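Local atomic coordinates of protocadherin gamma-B3 (Homo sapiens, PDB entry 5K8R), a protein that is a potential calcium-dependent cell-adhesion protein that may help establish and maintain specific neuronal connections in the brain. Residues P100-S104 / E125-D129; S136-Y140 / G158-P162. All coordinates share one frame; numbering follows the deposited sequence.

Both contacts lie at the end of the second cadherin repeat that faces the first, beside a calcium site of that junction, with centres about 10 Å apart. In chain order, contact 1 pairs the segment entering the repeat with the loop after strand 121-123, and contact 2 then brings the start of strand 138-142 against the start of strand 160-166, which belong to different sheets. Tyr140 of contact 2 joins them, its OH lying 2.4 Å from Ser126 OG and 2.6 Å from Ala127 N of contact 1, both probable hydrogen bonds. Pro101 also packs on Gln138. The calcium ion bound by Asp129 thus sits beside a continuous set of interactions reaching into the repeat.

Contact 1. Residues P100-S104 / E125-D129; sequences PPTFS and ESAQD. With CA (calcium ion), chain B.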
loop_
_atom_site.group_PDB
_atom_site.type_symbol
_atom_site.label_atom_id
_atom_site.label_comp_id
_atom_site.label_asym_id
_atom_site.label_seq_id
_atom_site.Cartn_x
_atom_site.Cartn_y
_atom_site.Cartn_z
ATOM N N PRO A 100 31.990 -28.810 5.629
ATOM C CA PRO A 100 30.756 -28.767 4.849
ATOM C C PRO A 100 30.375 -27.336 4.527
ATOM O O PRO A 100 30.829 -26.397 5.198
ATOM C CB PRO A 100 29.732 -29.415 5.791
ATOM C CG PRO A 100 30.216 -29.023 7.149
ATOM C CD PRO A 100 31.729 -29.003 7.066
ATOM N N PRO A 101 29.551 -27.122 3.504
ATOM C CA PRO A 101 29.002 -25.783 3.275
ATOM C C PRO A 101 28.069 -25.385 4.407
ATOM O O PRO A 101 27.630 -26.210 5.211
ATOM C CB PRO A 101 28.246 -25.925 1.950
ATOM C CG PRO A 101 27.934 -27.385 1.851
ATOM C CD PRO A 101 29.093 -28.090 2.494
ATOM N N THR A 102 27.766 -24.090 4.467
ATOM C CA THR A 102 26.925 -23.576 5.535
ATOM C C THR A 102 26.137 -22.374 5.037
ATOM O O THR A 102 26.614 -21.598 4.205
ATOM C CB THR A 102 27.753 -23.187 6.769
ATOM O OG1 THR A 102 26.917 -22.518 7.721
ATOM C CG2 THR A 102 28.904 -22.272 6.379
ATOM N N PHE A 103 24.918 -22.239 5.548
ATOM C CA PHE A 103 24.097 -21.057 5.343
ATOM C C PHE A 103 24.109 -20.197 6.601
ATOM O O PHE A 103 24.378 -20.673 7.707
ATOM C CB PHE A 103 22.661 -21.438 4.977
ATOM C CG PHE A 103 22.508 -21.965 3.578
ATOM C CD1 PHE A 103 22.464 -23.327 3.336
ATOM C CD2 PHE A 103 22.405 -21.094 2.505
ATOM C CE1 PHE A 103 22.321 -23.813 2.049
ATOM C CE2 PHE A 103 22.262 -21.573 1.215
ATOM C CZ PHE A 103 22.220 -22.934 0.987
ATOM N N SER A 104 23.812 -18.907 6.417
ATOM C CA SER A 104 23.858 -17.975 7.539
ATOM C C SER A 104 22.803 -18.312 8.586
ATOM O O SER A 104 23.066 -18.229 9.791
ATOM C CB SER A 104 23.677 -16.542 7.039
ATOM O OG SER A 104 24.708 -16.187 6.134
ATOM N N GLU A 125 20.480 -16.203 -0.752
ATOM C CA GLU A 125 21.790 -16.175 -0.119
ATOM C C GLU A 125 22.575 -17.428 -0.485
ATOM O O GLU A 125 22.067 -18.548 -0.379
ATOM C CB GLU A 125 21.650 -16.063 1.398
ATOM C CG GLU A 125 22.978 -16.109 2.130
ATOM C CD GLU A 125 22.863 -15.691 3.579
ATOM O OE1 GLU A 125 21.756 -15.801 4.149
ATOM O OE2 GLU A 125 23.881 -15.244 4.145
ATOM N N SER A 126 23.814 -17.234 -0.923
ATOM C CA SER A 126 24.663 -18.350 -1.298
ATOM C C SER A 126 25.270 -19.004 -0.059
ATOM O O SER A 126 25.338 -18.413 1.022
ATOM C CB SER A 126 25.770 -17.885 -2.247
ATOM O OG SER A 126 26.556 -18.977 -2.689
ATOM N N ALA A 127 25.707 -20.248 -0.230
ATOM C CA ALA A 127 26.355 -20.968 0.852
ATOM C C ALA A 127 27.838 -20.611 0.914
ATOM O O ALA A 127 28.450 -20.206 -0.077
ATOM C CB ALA A 127 26.182 -22.476 0.676
ATOM N N GLN A 128 28.413 -20.764 2.104
ATOM C CA GLN A 128 29.823 -20.490 2.331
ATOM C C GLN A 128 30.550 -21.776 2.694
ATOM O O GLN A 128 29.981 -22.679 3.316
ATOM C CB GLN A 128 30.020 -19.446 3.436
ATOM C CG GLN A 128 29.521 -18.060 3.066
ATOM C CD GLN A 128 29.898 -17.013 4.094
ATOM O OE1 GLN A 128 30.509 -17.322 5.116
ATOM N NE2 GLN A 128 29.538 -15.764 3.823
ATOM N N ASP A 129 31.818 -21.849 2.301
ATOM C CA ASP A 129 32.635 -23.036 2.507
ATOM C C ASP A 129 34.086 -22.622 2.714
ATOM O O ASP A 129 34.700 -22.038 1.810
ATOM C CB ASP A 129 32.503 -23.985 1.313
ATOM C CG ASP A 129 32.945 -25.399 1.633
ATOM O OD1 ASP A 129 34.018 -25.574 2.248
ATOM O OD2 ASP A 129 32.214 -26.342 1.264
HETATM CA CA CA B . 33.717 -28.182 1.508
#
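Thr102 and Gln128 form a single antiparallel bridge, a hydrogen-bonded pair closed by two backbone bonds. Thr102 N donates to Gln128 O, and Gln128 N gives the straighter bond to Thr102 O (2.9 Å, 173° at the hydrogen). Beside this bridge Ala127 CB lies over one face of the Phe103 ring, 4.1 Å from its centroid and displaced toward the rim, a CH-pi contact. With Phe103 CG anti to the carbonyl carbon (chi1 -73°), the ring turns an edge to the backbone of Glu125, whose O lies in the ring plane 3.4 Å from CE2. Replacing Phe103 with an alanine would probably open a gap beneath Ala127 CB and leave that methyl without its aromatic partner. On the bridge's other flank, Asp129 runs alongside Pro101 and grips calcium with both carboxylate oxygens, OD1 at 2.7 Å and OD2 at 2.4 Å from the ion. Asn97, Asn99, Asp131, Asn135 and Asp186 complete this site, as is characteristic of calcium-binding junctions between cadherin repeats, and Gln138 NE2 positions OD2 through a hydrogen bond. Farther out, Phe103 packs on Leu182 and Ala184 of strand 177-186, on Cys194 and Thr196 of strand 193-203, and on Tyr140 of strand 138-142.

Contact 2. Residues S136-Y140 / G158-P162; sequences SLQQY and GSRYP
The two layers of the cadherin beta-sandwich meet where strand 138-142, at the edge of one sheet, runs beside strand 160-166 of the other. Tyr140 and Pro162 make the apolar part of this meeting. The proline ring lies over one face of the tyrosine, its CD 3.7 Å from the ring centroid and over the centre, in a CH-pi contact; Arg160 O approaches the ring edge near CE2. The short strand segments run nearly parallel, 23° apart with their axes 6.8 Å from each other, and two waters bridge them. One accepts hydrogen bonds from Gln138 N and Arg160 N. The other donates to Arg160 O and hydrogen-bonds to Tyr140 OH, besides the latter's probable bonds to Ser126 OG and Ala127 N.

This Greek-key sandwich is the cadherin-repeat fold, and nearer the junction with the first repeat Arg160 reaches across its layers. Its chain turns about the CB-CG bond (chi2 77°), which brings the guanidinium over Leu137: Leu137 CD2 sits above the centre of one face, 3.5 Å from Arg160 CZ, the two side chains crossing at about a right angle. In the guanidinium plane, Arg160 NH2 donates to Gln138 O (3.1 Å, 155° at the hydrogen), approaching from above the carbonyl plane. NE makes a salt bridge to Glu154, so the charged group is held at two corners while leucine covers a face. Gln139 NE2 lies close to NH2, but both are donors and no bond forms; its amide stands nearly at right angles to the guanidinium. Leu137 CD1 also touches Gly158 O at 3.6 Å.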
loop_
_atom_site.group_PDB
_atom_site.type_symbol
_atom_site.label_atom_id
_atom_site.label_comp_id
_atom_site.label_asym_id
_atom_site.label_seq_id
_atom_site.Cartn_x
_atom_site.Cartn_y
_atom_site.Cartn_z
ATOM N N SER A 136 35.143 -26.290 -2.262
ATOM C CA SER A 136 34.207 -25.232 -1.913
ATOM C C SER A 136 33.274 -24.857 -3.054
ATOM O O SER A 136 32.367 -24.044 -2.846
ATOM C CB SER A 136 34.962 -23.979 -1.447
ATOM O OG SER A 136 35.803 -23.481 -2.471
ATOM N N LEU A 137 33.472 -25.416 -4.246
ATOM C CA LEU A 137 32.577 -25.159 -5.366
ATOM C C LEU A 137 31.222 -25.795 -5.080
ATOM O O LEU A 137 31.121 -27.020 -4.943
ATOM C CB LEU A 137 33.176 -25.710 -6.656
ATOM C CG LEU A 137 32.681 -25.098 -7.967
ATOM C CD1 LEU A 137 33.051 -23.624 -8.041
ATOM C CD2 LEU A 137 33.249 -25.855 -9.157
ATOM N N GLN A 138 30.186 -24.971 -4.987
ATOM C CA GLN A 138 28.883 -25.415 -4.519
ATOM C C GLN A 138 27.947 -25.738 -5.678
ATOM O O GLN A 138 28.089 -25.231 -6.793
ATOM C CB GLN A 138 28.244 -24.356 -3.616
ATOM C CG GLN A 138 29.063 -24.020 -2.383
ATOM C CD GLN A 138 29.387 -25.244 -1.547
ATOM O OE1 GLN A 138 28.562 -26.145 -1.398
ATOM N NE2 GLN A 138 30.596 -25.283 -1.004
ATOM N N GLN A 139 26.978 -26.601 -5.386
ATOM C CA GLN A 139 25.908 -26.956 -6.308
ATOM C C GLN A 139 24.603 -26.887 -5.533
ATOM O O GLN A 139 24.457 -27.555 -4.503
ATOM C CB GLN A 139 26.120 -28.353 -6.898
ATOM C CG GLN A 139 25.341 -28.615 -8.173
ATOM C CD GLN A 139 26.105 -28.203 -9.414
ATOM O OE1 GLN A 139 25.513 -27.861 -10.438
ATOM N NE2 GLN A 139 27.430 -28.242 -9.332
ATOM N N TYR A 140 23.665 -26.078 -6.014
ATOM C CA TYR A 140 22.433 -25.801 -5.289
ATOM C C TYR A 140 21.262 -26.548 -5.912
ATOM O O TYR A 140 21.158 -26.657 -7.137
ATOM C CB TYR A 140 22.147 -24.298 -5.265
ATOM C CG TYR A 140 23.216 -23.502 -4.556
ATOM C CD1 TYR A 140 23.173 -23.313 -3.181
ATOM C CD2 TYR A 140 24.277 -22.947 -5.260
ATOM C CE1 TYR A 140 24.153 -22.589 -2.528
ATOM C CE2 TYR A 140 25.261 -22.222 -4.615
ATOM C CZ TYR A 140 25.194 -22.047 -3.249
ATOM O OH TYR A 140 26.171 -21.326 -2.603
ATOM N N GLY A 158 33.811 -18.324 -11.593
ATOM C CA GLY A 158 33.357 -19.696 -11.627
ATOM C C GLY A 158 32.541 -20.135 -10.430
ATOM O O GLY A 158 31.961 -21.228 -10.468
ATOM N N SER A 159 32.477 -19.328 -9.373
ATOM C CA SER A 159 31.687 -19.691 -8.204
ATOM C C SER A 159 30.199 -19.608 -8.520
ATOM O O SER A 159 29.745 -18.708 -9.230
ATOM C CB SER A 159 32.023 -18.776 -7.027
ATOM O OG SER A 159 31.703 -17.428 -7.323
ATOM N N ARG A 160 29.438 -20.552 -7.977
ATOM C CA ARG A 160 28.015 -20.662 -8.260
ATOM C C ARG A 160 27.199 -19.877 -7.240
ATOM O O ARG A 160 27.594 -19.724 -6.082
ATOM C CB ARG A 160 27.568 -22.129 -8.253
ATOM C CG ARG A 160 28.030 -22.959 -9.448
ATOM C CD ARG A 160 29.495 -23.354 -9.340
ATOM N NE ARG A 160 29.921 -24.200 -10.451
ATOM C CZ ARG A 160 29.964 -25.526 -10.401
ATOM N NH1 ARG A 160 30.365 -26.219 -11.458
ATOM N NH2 ARG A 160 29.609 -26.159 -9.292
ATOM N N TYR A 161 26.045 -19.377 -7.689
ATOM C CA TYR A 161 25.087 -18.741 -6.804
ATOM C C TYR A 161 23.684 -19.041 -7.308
ATOM O O TYR A 161 23.470 -19.112 -8.531
ATOM C CB TYR A 161 25.302 -17.225 -6.697
ATOM C CG TYR A 161 25.056 -16.442 -7.969
ATOM C CD1 TYR A 161 23.831 -15.832 -8.205
ATOM C CD2 TYR A 161 26.056 -16.293 -8.920
ATOM C CE1 TYR A 161 23.604 -15.108 -9.360
ATOM C CE2 TYR A 161 25.838 -15.570 -10.078
ATOM C CZ TYR A 161 24.611 -14.979 -10.291
ATOM O OH TYR A 161 24.389 -14.260 -11.443
ATOM N N PRO A 162 22.723 -19.248 -6.404
ATOM C CA PRO A 162 21.366 -19.600 -6.831
ATOM C C PRO A 162 20.421 -18.410 -6.868
ATOM O O PRO A 162 20.663 -17.382 -6.228
ATOM C CB PRO A 162 20.936 -20.615 -5.769
ATOM C CG PRO A 162 21.605 -20.103 -4.520
ATOM C CD PRO A 162 22.903 -19.438 -4.954
HETATM O O HOH W 1 30.304 -22.062 -5.713
HETATM O O HOH W 2 28.381 -21.036 -3.791
#